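Local coordinates for Thiol:disulfide interchange protein DsbA (Neisseria meningitidis MC58, PDB 3HZ8), which probably acts as a thiol:disulfide oxidoreductase of the thioredoxin family, handling disulfide bonds in the bacterial periplasm through a redox-active cysteine pair, at residues Glu62-Gln67 and Glu145-Phe150; Tyr34-Cys39 and Gly154-Ile159; Asn16-Gln21 and Tyr58-His63. The protein carries 1 engineered substitution. All blocks are in the same frame, centred on the assembly; numbering follows the deposited sequence.

Interaction 1 of 3, residues Glu62-Gln67 and Glu145-Phe150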
loop_
_atom_site.group_PDB
_atom_site.type_symbol
_atom_site.label_atom_id
_atom_site.label_comp_id
_atom_site.label_asym_id
_atom_site.label_seq_id
_atom_site.Cartn_x
_atom_site.Cartn_y
_atom_site.Cartn_z
ATOM N N GLU A 62 1.849 -2.329 0.741
ATOM C CA GLU A 62 3.004 -2.900 1.444
ATOM C C GLU A 62 3.775 -1.759 2.104
ATOM O O GLU A 62 4.051 -0.741 1.454
ATOM C CB GLU A 62 3.926 -3.625 0.456
ATOM C CG GLU A 62 3.245 -4.712 -0.414
ATOM C CD GLU A 62 2.833 -5.974 0.370
ATOM O OE1 GLU A 62 3.207 -6.110 1.555
ATOM O OE2 GLU A 62 2.134 -6.840 -0.210
ATOM N N HIS A 63 4.095 -1.913 3.387
ATOM C CA HIS A 63 4.851 -0.884 4.121
ATOM C C HIS A 63 6.332 -1.120 3.902
ATOM O O HIS A 63 6.805 -2.252 4.048
ATOM C CB HIS A 63 4.523 -0.969 5.618
ATOM C CG HIS A 63 4.879 0.249 6.413
ATOM N ND1 HIS A 63 6.177 0.638 6.674
ATOM C CD2 HIS A 63 4.087 1.140 7.057
ATOM C CE1 HIS A 63 6.166 1.745 7.397
ATOM N NE2 HIS A 63 4.911 2.059 7.663
ATOM N N VAL A 64 7.074 -0.073 3.541
ATOM C CA VAL A 64 8.522 -0.229 3.364
ATOM C C VAL A 64 9.217 -0.538 4.695
ATOM O O VAL A 64 8.716 -0.187 5.770
ATOM C CB VAL A 64 9.197 1.013 2.692
ATOM C CG1 VAL A 64 8.730 1.148 1.242
ATOM C CG2 VAL A 64 8.984 2.304 3.497
ATOM N N VAL A 65 10.366 -1.215 4.624
ATOM C CA VAL A 65 11.194 -1.439 5.814
ATOM C C VAL A 65 12.619 -1.016 5.463
ATOM O O VAL A 65 13.311 -1.704 4.707
ATOM C CB VAL A 65 11.134 -2.907 6.314
ATOM C CG1 VAL A 65 12.050 -3.107 7.529
ATOM C CG2 VAL A 65 9.693 -3.309 6.618
ATOM N N TRP A 66 13.029 0.136 5.994
ATOM C CA TRP A 66 14.305 0.762 5.644
ATOM C C TRP A 66 15.311 0.704 6.796
ATOM O O TRP A 66 16.465 1.078 6.633
ATOM C CB TRP A 66 14.063 2.222 5.247
ATOM C CG TRP A 66 13.454 2.376 3.884
ATOM C CD1 TRP A 66 13.564 1.506 2.832
ATOM C CD2 TRP A 66 12.673 3.480 3.408
ATOM N NE1 TRP A 66 12.889 1.997 1.735
ATOM C CE2 TRP A 66 12.330 3.204 2.061
ATOM C CE3 TRP A 66 12.205 4.659 4.000
ATOM C CZ2 TRP A 66 11.565 4.082 1.290
ATOM C CZ3 TRP A 66 11.462 5.544 3.224
ATOM C CH2 TRP A 66 11.147 5.245 1.879
ATOM N N GLN A 67 14.850 0.250 7.954
ATOM C CA GLN A 67 15.712 0.043 9.120
ATOM C C GLN A 67 15.010 -0.928 10.062
ATOM O O GLN A 67 13.790 -1.105 9.975
ATOM C CB GLN A 67 16.045 1.379 9.819
ATOM C CG GLN A 67 14.823 2.160 10.340
ATOM C CD GLN A 67 15.154 3.521 10.935
ATOM O OE1 GLN A 67 16.280 4.021 10.802
ATOM N NE2 GLN A 67 14.161 4.135 11.587
ATOM N N GLU A 145 11.496 -7.944 2.629
ATOM C CA GLU A 145 12.026 -8.634 1.461
ATOM C C GLU A 145 11.693 -7.902 0.159
ATOM O O GLU A 145 12.554 -7.746 -0.680
ATOM C CB GLU A 145 11.531 -10.083 1.424
ATOM C CG GLU A 145 12.093 -10.917 0.267
ATOM C CD GLU A 145 11.116 -11.059 -0.897
ATOM O OE1 GLU A 145 10.058 -11.704 -0.707
ATOM O OE2 GLU A 145 11.407 -10.530 -2.004
ATOM N N LEU A 146 10.448 -7.459 -0.003
ATOM C CA LEU A 146 10.071 -6.707 -1.205
ATOM C C LEU A 146 10.848 -5.402 -1.318
ATOM O O LEU A 146 11.321 -5.041 -2.392
ATOM C CB LEU A 146 8.574 -6.409 -1.225
ATOM C CG LEU A 146 7.641 -7.613 -1.347
ATOM C CD1 LEU A 146 6.208 -7.192 -1.079
ATOM C CD2 LEU A 146 7.762 -8.260 -2.733
ATOM N N THR A 147 10.959 -4.688 -0.202
ATOM C CA THR A 147 11.672 -3.411 -0.170
ATOM C C THR A 147 13.096 -3.570 -0.708
ATOM O O THR A 147 13.545 -2.786 -1.549
ATOM C CB THR A 147 11.696 -2.823 1.274
ATOM O OG1 THR A 147 10.357 -2.651 1.753
ATOM C CG2 THR A 147 12.425 -1.465 1.308
ATOM N N GLU A 148 13.775 -4.619 -0.234
ATOM C CA GLU A 148 15.172 -4.866 -0.580
ATOM C C GLU A 148 15.330 -5.446 -1.985
ATOM O O GLU A 148 16.154 -4.959 -2.761
ATOM C CB GLU A 148 15.814 -5.778 0.475
ATOM C CG GLU A 148 15.981 -5.071 1.851
ATOM C CD GLU A 148 16.228 -6.029 3.015
ATOM O OE1 GLU A 148 16.500 -7.225 2.774
ATOM O OE2 GLU A 148 16.138 -5.580 4.188
ATOM N N THR A 149 14.546 -6.472 -2.302
ATOM C CA THR A 149 14.627 -7.110 -3.616
ATOM C C THR A 149 14.348 -6.124 -4.742
ATOM O O THR A 149 15.056 -6.117 -5.757
ATOM C CB THR A 149 13.659 -8.312 -3.728
ATOM O OG1 THR A 149 13.985 -9.281 -2.725
ATOM C CG2 THR A 149 13.736 -8.969 -5.105
ATOM N N PHE A 150 13.316 -5.292 -4.566
ATOM C CA PHE A 150 12.898 -4.384 -5.636
ATOM C C PHE A 150 13.430 -2.965 -5.471
ATOM O O PHE A 150 13.104 -2.067 -6.255
ATOM C CB PHE A 150 11.380 -4.461 -5.852
ATOM C CG PHE A 150 10.939 -5.820 -6.312
ATOM C CD1 PHE A 150 11.164 -6.211 -7.634
ATOM C CD2 PHE A 150 10.383 -6.732 -5.428
ATOM C CE1 PHE A 150 10.805 -7.467 -8.059
ATOM C CE2 PHE A 150 10.016 -7.999 -5.856
ATOM C CZ PHE A 150 10.234 -8.371 -7.177
HETATM O O HOH W 1 15.822 -2.807 4.957
#
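Where edge strand 57-63 of the thioredoxin-type sheet runs out, V64 and V65 dock on T147 in the last turn of helix 134-149. The chain between the two segments is mostly helical and contains no strand, as expected for the helical insertion of the DsbA fold, so the contact joins the start of that insertion to its return.

T147 carries most of the contact. Its OG1 lies anti to the carbonyl carbon (chi1 -58°), which turns the hydroxyl toward the incoming chain and leaves CG2 anti to the backbone N. V65 N donates to T147 OG1 at 3.2 Å, with an N-H...O angle of 154°, and V64 CA packs against the same oxygen at 3.4 Å. The hydroxyl in turn donates to M143 O, one helical turn back. T147 CG2 comes obliquely to CD1 and NE1 of the indole, 3.5 Å from W66 NE1, whose own hydrogen goes to I152 O. The ring is also covered from within its segment: V64 CG2 sits over its centre, 3.6 Å above the plane.

Nearer the sheet, L146 CD1 makes van der Waals contact with the bent side chain of E62, 3.9 Å from both E62 CG and E62 CD, while the E62 carboxylate is engaged by R60. At the solvent side, water 1 donates to both V65 O (2.8 Å) and E148 OE2 (2.9 Å). Within 62-67, H63 ND1 bonds V64 O at 2.8 Å, in the carbonyl plane and on a lone pair.

A single buried hydroxyl thus works twice, accepting from V65 N and donating to M143 O, so the V65 amide, just past the backbone bonding of V64 to F32 in strand 26-32, finds its acceptor on the helix.

Interaction 2 of 3, residues Tyr34-Cys39 and Gly154-Ile159. Engineered in segment 154-159: V155 (natural residue Thr).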
loop_
_atom_site.group_PDB
_atom_site.type_symbol
_atom_site.label_atom_id
_atom_site.label_comp_id
_atom_site.label_asym_id
_atom_site.label_seq_id
_atom_site.Cartn_x
_atom_site.Cartn_y
_atom_site.Cartn_z
ATOM N N TYR A 34 3.722 4.709 7.193
ATOM C CA TYR A 34 2.771 5.474 8.016
ATOM C C TYR A 34 3.349 6.823 8.521
ATOM O O TYR A 34 2.600 7.708 8.936
ATOM C CB TYR A 34 2.290 4.636 9.200
ATOM C CG TYR A 34 1.270 3.582 8.862
ATOM C CD1 TYR A 34 0.069 3.918 8.228
ATOM C CD2 TYR A 34 1.477 2.255 9.216
ATOM C CE1 TYR A 34 -0.907 2.948 7.950
ATOM C CE2 TYR A 34 0.512 1.276 8.939
ATOM C CZ TYR A 34 -0.677 1.625 8.296
ATOM O OH TYR A 34 -1.633 0.649 8.038
ATOM N N PHE A 35 4.670 6.973 8.464
ATOM C CA PHE A 35 5.357 8.217 8.894
ATOM C C PHE A 35 5.376 9.272 7.801
ATOM O O PHE A 35 5.916 10.354 7.999
ATOM C CB PHE A 35 6.822 7.893 9.200
ATOM C CG PHE A 35 7.470 7.063 8.118
ATOM C CD1 PHE A 35 7.772 7.632 6.878
ATOM C CD2 PHE A 35 7.728 5.701 8.307
ATOM C CE1 PHE A 35 8.329 6.882 5.847
ATOM C CE2 PHE A 35 8.272 4.943 7.282
ATOM C CZ PHE A 35 8.575 5.527 6.047
ATOM N N CYS A 36 4.847 8.927 6.626
ATOM C CA CYS A 36 5.105 9.655 5.383
ATOM C C CYS A 36 3.994 10.678 5.055
ATOM O O CYS A 36 2.876 10.290 4.715
ATOM C CB CYS A 36 5.291 8.593 4.274
ATOM S SG CYS A 36 5.123 9.072 2.543
ATOM N N PRO A 37 4.297 11.994 5.170
ATOM C CA PRO A 37 3.239 12.961 4.874
ATOM C C PRO A 37 2.625 12.884 3.481
ATOM O O PRO A 37 1.406 13.015 3.354
ATOM C CB PRO A 37 3.920 14.316 5.107
ATOM C CG PRO A 37 4.994 14.006 6.108
ATOM C CD PRO A 37 5.522 12.673 5.641
ATOM N N HIS A 38 3.429 12.654 2.453
ATOM C CA HIS A 38 2.865 12.575 1.109
ATOM C C HIS A 38 1.993 11.337 0.962
ATOM O O HIS A 38 1.004 11.350 0.221
ATOM C CB HIS A 38 3.958 12.659 0.046
ATOM C CG HIS A 38 4.442 14.057 -0.192
ATOM N ND1 HIS A 38 3.665 15.163 0.078
ATOM C CD2 HIS A 38 5.605 14.527 -0.700
ATOM C CE1 HIS A 38 4.338 16.256 -0.233
ATOM N NE2 HIS A 38 5.515 15.898 -0.714
ATOM N N CYS A 39 2.356 10.273 1.677
ATOM C CA CYS A 39 1.554 9.054 1.688
ATOM C C CYS A 39 0.193 9.305 2.354
ATOM O O CYS A 39 -0.823 8.772 1.905
ATOM C CB CYS A 39 2.272 7.933 2.441
ATOM S SG CYS A 39 3.914 7.531 1.812
ATOM N N GLY A 154 11.775 5.038 -2.226
ATOM C CA GLY A 154 10.949 6.238 -2.048
ATOM C C GLY A 154 9.493 5.852 -1.858
ATOM O O GLY A 154 9.036 4.844 -2.397
ATOM N N VAL A 155 8.762 6.640 -1.077
ATOM C CA VAL A 155 7.336 6.404 -0.884
ATOM C C VAL A 155 6.608 7.742 -1.012
ATOM O O VAL A 155 7.168 8.788 -0.677
ATOM C CB VAL A 155 7.027 5.750 0.490
ATOM C CG1 VAL A 155 7.497 4.318 0.502
ATOM C CG2 VAL A 155 7.649 6.532 1.646
ATOM N N PRO A 156 5.368 7.726 -1.508
ATOM C CA PRO A 156 4.650 6.558 -2.018
ATOM C C PRO A 156 5.155 6.150 -3.381
ATOM O O PRO A 156 5.596 6.999 -4.156
ATOM C CB PRO A 156 3.203 7.044 -2.139
ATOM C CG PRO A 156 3.305 8.539 -2.280
ATOM C CD PRO A 156 4.572 8.970 -1.570
ATOM N N THR A 157 5.094 4.849 -3.660
ATOM C CA THR A 157 5.390 4.304 -4.995
ATOM C C THR A 157 4.192 3.440 -5.387
ATOM O O THR A 157 3.750 2.607 -4.595
ATOM C CB THR A 157 6.688 3.440 -4.983
ATOM O OG1 THR A 157 7.828 4.293 -4.779
ATOM C CG2 THR A 157 6.881 2.671 -6.300
ATOM N N VAL A 158 3.646 3.642 -6.586
ATOM C CA VAL A 158 2.519 2.829 -7.035
ATOM C C VAL A 158 2.910 2.113 -8.308
ATOM O O VAL A 158 3.398 2.739 -9.244
ATOM C CB VAL A 158 1.243 3.691 -7.268
ATOM C CG1 VAL A 158 0.094 2.837 -7.866
ATOM C CG2 VAL A 158 0.804 4.352 -5.955
ATOM N N ILE A 159 2.700 0.792 -8.304
ATOM C CA ILE A 159 3.028 -0.060 -9.429
ATOM C C ILE A 159 1.784 -0.840 -9.889
ATOM O O ILE A 159 1.093 -1.459 -9.077
ATOM C CB ILE A 159 4.190 -1.006 -9.044
ATOM C CG1 ILE A 159 5.481 -0.193 -8.890
ATOM C CG2 ILE A 159 4.356 -2.122 -10.070
ATOM C CD1 ILE A 159 6.462 -0.757 -7.889
#
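Sulfur-to-carbon packing dominates the meeting of C36 and C39 with V155 and P156. C36 SG rests 3.7 Å from V155 CG2. C39 SG has the more contacts: it sits 3.8 Å from V155 CB and 3.7 Å from P156 CD, and it is in van der Waals contact with the peptide nitrogen P156 N at 3.6 Å.

The redox-active disulfide, C36 SG to C39 SG at 2.1 Å, lies within 34-39 and presents both sulfurs to V155 and P156. C36 holds the N-cap position of helix 37-50 with SG anti to its backbone N (chi1 161°), whereas C39, within the first turn, has SG anti to its carbonyl carbon (chi1 -57°). These settings bring both sulfurs to the side facing 154-159. This is the thioredoxin-type active site, a CxxC at a helix start opposite a loop with a cis peptide bond, here before P156. V155 is engineered, replacing a natural Thr.

A carbon contact flanks the sulfurs: F35 CE1 approaches V155 CG2 obliquely at 4.3 Å. V155 also packs on V64 and W66.

The polar bond in the loop is internal: T157 OG1 donates to G154 O at 2.7 Å, standing 45° out of the carbonyl plane.

Interaction 3 of 3, residues Asn16-Gln21 and Tyr58-His63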
loop_
_atom_site.group_PDB
_atom_site.type_symbol
_atom_site.label_atom_id
_atom_site.label_comp_id
_atom_site.label_asym_id
_atom_site.label_seq_id
_atom_site.Cartn_x
_atom_site.Cartn_y
_atom_site.Cartn_z
ATOM N N ASN A 16 12.580 -5.540 -13.154
ATOM C CA ASN A 16 12.217 -6.857 -12.663
ATOM C C ASN A 16 10.810 -6.762 -12.101
ATOM O O ASN A 16 10.573 -6.023 -11.143
ATOM C CB ASN A 16 13.184 -7.303 -11.570
ATOM C CG ASN A 16 12.943 -8.726 -11.121
ATOM O OD1 ASN A 16 12.440 -9.564 -11.884
ATOM N ND2 ASN A 16 13.322 -9.020 -9.869
ATOM N N PRO A 17 9.855 -7.477 -12.717
ATOM C CA PRO A 17 8.478 -7.311 -12.273
ATOM C C PRO A 17 8.216 -7.905 -10.887
ATOM O O PRO A 17 8.854 -8.881 -10.481
ATOM C CB PRO A 17 7.671 -8.055 -13.347
ATOM C CG PRO A 17 8.620 -9.091 -13.896
ATOM C CD PRO A 17 9.976 -8.413 -13.854
ATOM N N ILE A 18 7.286 -7.290 -10.155
ATOM C CA ILE A 18 6.878 -7.804 -8.846
ATOM C C ILE A 18 5.746 -8.812 -9.032
ATOM O O ILE A 18 4.728 -8.485 -9.618
ATOM C CB ILE A 18 6.420 -6.663 -7.912
ATOM C CG1 ILE A 18 7.532 -5.615 -7.803
ATOM C CG2 ILE A 18 5.971 -7.212 -6.538
ATOM C CD1 ILE A 18 7.195 -4.389 -6.948
ATOM N N PRO A 19 5.941 -10.063 -8.571
ATOM C CA PRO A 19 4.819 -11.001 -8.726
ATOM C C PRO A 19 3.539 -10.497 -8.051
ATOM O O PRO A 19 3.575 -9.987 -6.919
ATOM C CB PRO A 19 5.324 -12.262 -8.027
ATOM C CG PRO A 19 6.819 -12.180 -8.161
ATOM C CD PRO A 19 7.129 -10.716 -7.992
ATOM N N GLN A 20 2.418 -10.621 -8.755
ATOM C CA GLN A 20 1.121 -10.219 -8.220
ATOM C C GLN A 20 0.625 -11.248 -7.221
ATOM O O GLN A 20 0.930 -12.437 -7.352
ATOM C CB GLN A 20 0.092 -10.114 -9.339
ATOM C CG GLN A 20 0.330 -8.982 -10.319
ATOM C CD GLN A 20 -0.930 -8.634 -11.106
ATOM O OE1 GLN A 20 -1.019 -7.575 -11.715
ATOM N NE2 GLN A 20 -1.922 -9.527 -11.072
ATOM N N GLN A 21 -0.137 -10.798 -6.231
ATOM C CA GLN A 21 -0.755 -11.735 -5.287
ATOM C C GLN A 21 -1.798 -12.626 -5.951
ATOM O O GLN A 21 -1.876 -13.814 -5.635
ATOM C CB GLN A 21 -1.378 -10.992 -4.123
ATOM C CG GLN A 21 -0.386 -10.259 -3.252
ATOM C CD GLN A 21 -1.065 -9.456 -2.173
ATOM O OE1 GLN A 21 -2.225 -9.053 -2.323
ATOM N NE2 GLN A 21 -0.355 -9.229 -1.062
ATOM N N TYR A 58 -7.624 -4.905 -7.935
ATOM C CA TYR A 58 -7.567 -4.804 -6.484
ATOM C C TYR A 58 -6.385 -3.949 -6.052
ATOM O O TYR A 58 -5.386 -3.849 -6.782
ATOM C CB TYR A 58 -7.525 -6.191 -5.818
ATOM C CG TYR A 58 -6.270 -6.989 -6.133
ATOM C CD1 TYR A 58 -5.231 -7.107 -5.193
ATOM C CD2 TYR A 58 -6.113 -7.618 -7.369
ATOM C CE1 TYR A 58 -4.093 -7.830 -5.480
ATOM C CE2 TYR A 58 -4.966 -8.339 -7.669
ATOM C CZ TYR A 58 -3.952 -8.438 -6.722
ATOM O OH TYR A 58 -2.816 -9.156 -7.022
ATOM N N LEU A 59 -6.518 -3.341 -4.876
ATOM C CA LEU A 59 -5.467 -2.515 -4.285
ATOM C C LEU A 59 -4.717 -3.310 -3.216
ATOM O O LEU A 59 -5.320 -3.782 -2.237
ATOM C CB LEU A 59 -6.072 -1.243 -3.675
ATOM C CG LEU A 59 -5.099 -0.293 -2.963
ATOM C CD1 LEU A 59 -4.040 0.282 -3.914
ATOM C CD2 LEU A 59 -5.872 0.834 -2.280
ATOM N N ARG A 60 -3.415 -3.469 -3.434
ATOM C CA ARG A 60 -2.509 -4.136 -2.505
ATOM C C ARG A 60 -1.614 -3.065 -1.915
ATOM O O ARG A 60 -1.123 -2.202 -2.657
ATOM C CB ARG A 60 -1.643 -5.132 -3.278
ATOM C CG ARG A 60 -0.415 -5.682 -2.552
ATOM C CD ARG A 60 0.414 -6.505 -3.536
ATOM N NE ARG A 60 1.571 -7.174 -2.941
ATOM C CZ ARG A 60 2.451 -7.896 -3.636
ATOM N NH1 ARG A 60 2.304 -8.048 -4.950
ATOM N NH2 ARG A 60 3.467 -8.490 -3.014
ATOM N N THR A 61 -1.370 -3.130 -0.610
ATOM C CA THR A 61 -0.455 -2.174 0.019
ATOM C C THR A 61 0.645 -2.888 0.792
ATOM O O THR A 61 0.408 -3.939 1.389
ATOM C CB THR A 61 -1.201 -1.159 0.905
ATOM O OG1 THR A 61 -1.811 -1.841 2.000
ATOM C CG2 THR A 61 -2.284 -0.451 0.105
ATOM N N GLU A 62 1.849 -2.329 0.741
ATOM C CA GLU A 62 3.004 -2.900 1.444
ATOM C C GLU A 62 3.775 -1.759 2.104
ATOM O O GLU A 62 4.051 -0.741 1.454
ATOM C CB GLU A 62 3.926 -3.625 0.456
ATOM C CG GLU A 62 3.245 -4.712 -0.414
ATOM C CD GLU A 62 2.833 -5.974 0.370
ATOM O OE1 GLU A 62 3.207 -6.110 1.555
ATOM O OE2 GLU A 62 2.134 -6.840 -0.210
ATOM N N HIS A 63 4.095 -1.913 3.387
ATOM C CA HIS A 63 4.851 -0.884 4.121
ATOM C C HIS A 63 6.332 -1.120 3.902
ATOM O O HIS A 63 6.805 -2.252 4.048
ATOM C CB HIS A 63 4.523 -0.969 5.618
ATOM C CG HIS A 63 4.879 0.249 6.413
ATOM N ND1 HIS A 63 6.177 0.638 6.674
ATOM C CD2 HIS A 63 4.087 1.140 7.057
ATOM C CE1 HIS A 63 6.166 1.745 7.397
ATOM N NE2 HIS A 63 4.911 2.059 7.663
HETATM O O HOH W 2 4.938 -10.441 -4.524
HETATM O O HOH W 3 2.578 -9.746 -0.314
HETATM O O HOH W 4 -0.368 -7.379 1.007
#
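Q21 holds its amide nearly parallel to the R60 guanidinium, the two planes only 19° apart, but offset to the NE end of the group, over NE and CD. Both chains are extended; Q21 CG stands 3.6 Å above the guanidinium plane toward its rim, and Q21 CD lies over the same face, 3.6 Å from R60 NE. The guanidinium edge is bound in plane. R60 NH1 donates to P19 O at 3.0 Å (N-H...O 155°), and R60 NE meets E62 OE2 at 2.8 Å in an almost straight salt bridge (174°) that uses the anti lone pair of that oxygen. R60 NH1 has a second partner in E27, and water 2 links R60 NH2 with P19 O.

Y58 stands beside this pair: its CE1 edge faces Q21 OE1 at 3.9 Å, its OH touches Q21 CB at 3.7 Å, and the hydroxyl is hydrogen-bonded to Q22 N.

Q21 NE2 and R60 NE lie close (3.4 Å) but, both being donors, are not hydrogen-bonded; Q21 NE2 sends its hydrogens to waters 3 and 4. Both waters donate to E62 OE2, which therefore takes three bonds. With the arginine fixed by E27, E62 and the P19 carbonyl, its charge is probably well compensated, and the loop 16-21 is fastened across strand 57-63.

In the fold
Centres of interactions 1 and 2 lie about 12 Å apart, as do those of 1 and 3; interactions 2 and 3 are about 14 Å apart. Strand 57-63, at one border of the mixed sheet, serves interactions 1 and 3, which share E62 and H63. The segments run 16-21, 34-39, 58-63 overlapping 62-67, 145-150, 154-159, so interaction 1 is nested inside the loop closed by interaction 2, while 2 and 3 cross. Physical contact links them: V64 CG1 meets V155 CG1 at 3.5 Å, and F150 CD1 meets I18 CG1 at 3.7 Å. Interaction 1 thus packs V64 and W66 on V155 beside the disulfide, whereas interaction 3 fastens a more distant part of the same edge strand.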